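Local coordinates for HydG protein (Carboxydothermus hydrogenoformans, PDB 4RTB) that probably uses a [4Fe-4S] cluster and S-adenosylmethionine in radical chemistry that makes CO and cyanide for maturing [FeFe]-hydrogenase, at residues 95-100 with 146-151. Numbering follows the deposited sequence.
Sequences RIVLFA and HTRILL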
# COMPACT_ATOMS: atom_id res chain seq x y z
N ARG A 95 -8.08 7.49 11.08
CA ARG A 95 -7.03 8.10 10.28
C ARG A 95 -6.74 7.35 8.99
O ARG A 95 -6.48 6.14 9.00
CB ARG A 95 -5.74 8.21 11.10
CG ARG A 95 -4.69 9.10 10.48
CD ARG A 95 -3.36 8.96 11.19
NE ARG A 95 -2.82 7.62 11.03
CZ ARG A 95 -1.59 7.35 10.61
NH1 ARG A 95 -0.76 8.34 10.30
NH2 ARG A 95 -1.19 6.10 10.49
N ILE A 96 -6.78 8.07 7.87
CA ILE A 96 -6.40 7.50 6.58
C ILE A 96 -5.35 8.39 5.92
O ILE A 96 -5.55 9.60 5.77
CB ILE A 96 -7.63 7.32 5.66
CG1 ILE A 96 -7.20 6.85 4.27
CG2 ILE A 96 -8.46 8.61 5.59
CD1 ILE A 96 -6.68 5.43 4.25
N VAL A 97 -4.23 7.79 5.54
CA VAL A 97 -3.13 8.55 4.97
C VAL A 97 -3.22 8.60 3.45
O VAL A 97 -3.47 7.58 2.81
CB VAL A 97 -1.77 7.96 5.39
CG1 VAL A 97 -0.64 8.86 4.92
CG2 VAL A 97 -1.72 7.79 6.90
N LEU A 98 -3.03 9.78 2.88
CA LEU A 98 -3.16 9.96 1.44
C LEU A 98 -1.81 10.25 0.78
O LEU A 98 -1.00 11.03 1.30
CB LEU A 98 -4.15 11.08 1.12
CG LEU A 98 -5.56 10.94 1.70
CD1 LEU A 98 -6.49 11.96 1.07
CD2 LEU A 98 -6.11 9.52 1.52
N PHE A 99 -1.59 9.63 -0.37
CA PHE A 99 -0.39 9.87 -1.16
C PHE A 99 -0.73 9.83 -2.64
O PHE A 99 -1.79 9.33 -3.04
CB PHE A 99 0.69 8.83 -0.84
CG PHE A 99 0.40 7.46 -1.39
CD1 PHE A 99 -0.43 6.59 -0.71
CD2 PHE A 99 0.97 7.05 -2.59
CE1 PHE A 99 -0.70 5.33 -1.22
CE2 PHE A 99 0.71 5.79 -3.09
CZ PHE A 99 -0.12 4.93 -2.41
N ALA A 100 0.18 10.35 -3.46
CA ALA A 100 0.02 10.32 -4.91
C ALA A 100 1.23 9.66 -5.56
O ALA A 100 2.38 9.99 -5.24
CB ALA A 100 -0.19 11.71 -5.45
N HIS A 146 -1.23 17.34 -1.69
CA HIS A 146 -0.44 16.15 -1.39
C HIS A 146 0.95 16.52 -0.88
O HIS A 146 1.53 17.50 -1.33
CB HIS A 146 -0.30 15.27 -2.63
CG HIS A 146 -1.42 14.30 -2.83
ND1 HIS A 146 -1.62 13.22 -1.99
CD2 HIS A 146 -2.39 14.23 -3.77
CE1 HIS A 146 -2.67 12.53 -2.41
NE2 HIS A 146 -3.15 13.12 -3.49
N THR A 147 1.47 15.72 0.04
CA THR A 147 2.84 15.92 0.53
C THR A 147 3.62 14.62 0.49
O THR A 147 4.82 14.60 0.77
CB THR A 147 2.85 16.47 1.97
OG1 THR A 147 2.19 15.54 2.84
CG2 THR A 147 2.16 17.81 2.03
N ARG A 148 2.94 13.53 0.16
CA ARG A 148 3.58 12.23 0.08
C ARG A 148 3.51 11.71 -1.35
O ARG A 148 2.44 11.70 -1.96
CB ARG A 148 2.92 11.25 1.05
CG ARG A 148 3.00 11.66 2.52
CD ARG A 148 2.43 10.56 3.39
NE ARG A 148 2.93 9.27 2.92
CZ ARG A 148 2.97 8.16 3.65
NH1 ARG A 148 2.54 8.16 4.90
NH2 ARG A 148 3.46 7.05 3.12
N ILE A 149 4.65 11.29 -1.88
CA ILE A 149 4.74 10.84 -3.26
C ILE A 149 5.29 9.41 -3.34
O ILE A 149 6.14 9.03 -2.54
CB ILE A 149 5.63 11.80 -4.09
CG1 ILE A 149 5.06 13.22 -4.06
CG2 ILE A 149 5.76 11.33 -5.53
CD1 ILE A 149 5.75 14.19 -5.00
N LEU A 150 4.77 8.63 -4.28
CA LEU A 150 5.28 7.28 -4.52
C LEU A 150 5.89 7.17 -5.92
O LEU A 150 5.18 6.94 -6.89
CB LEU A 150 4.17 6.24 -4.34
CG LEU A 150 4.51 4.75 -4.19
CD1 LEU A 150 4.21 3.95 -5.45
CD2 LEU A 150 5.95 4.54 -3.74
N LEU A 151 7.21 7.36 -6.01
CA LEU A 151 7.90 7.25 -7.29
C LEU A 151 7.85 5.82 -7.82
O LEU A 151 8.25 4.88 -7.14
CB LEU A 151 9.36 7.68 -7.17
CG LEU A 151 9.64 9.15 -6.84
CD1 LEU A 151 11.14 9.37 -6.77
CD2 LEU A 151 9.00 10.07 -7.86
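Ala100 and His146 meet where two neighbouring parallel strands of the radical SAM barrel, 95-105 and 148-153, begin to pair. The methyl CB of Ala100 sits 3.7 Å from the centroid of the His146 ring and only 8° off the ring normal, which defines a CH-pi contact over the centre of one face. CG of His146 lies anti to the carbonyl carbon (chi1 -87°), which sets the ring beside the Phe99-Ala100 peptide, CE1 nearest Phe99 C. The hydrogen bond from NE2 to Ala346 O probably sets the ring's rotation, with the Ala100 methyl packed on one face. A leucine here would probably leave Ala346 O without this donor and replace the flat face under Ala100 with a branched chain.

Beside this pair, Ala100 N hydrogen-bonds to Arg148 O (3.0 Å), and Leu150 N returns a bond to Ala100 O (2.9 Å), the alternation expected of parallel strands bridged at Ala100 and Ile149. Phe99 and Arg148 turn to the other side of the sheet, their CB atoms 3.8 Å apart. The Arg148 chain, bent at chi3, crosses Val97 at about a right angle, and its NH1 meets Val97 CG1 at 3.3 Å. Leu150, whose side chain is about 7 Å from the bound S-adenosylmethionine, lies alongside Phe99 and points the same way, its CB 3.7 Å from Phe99 CE2.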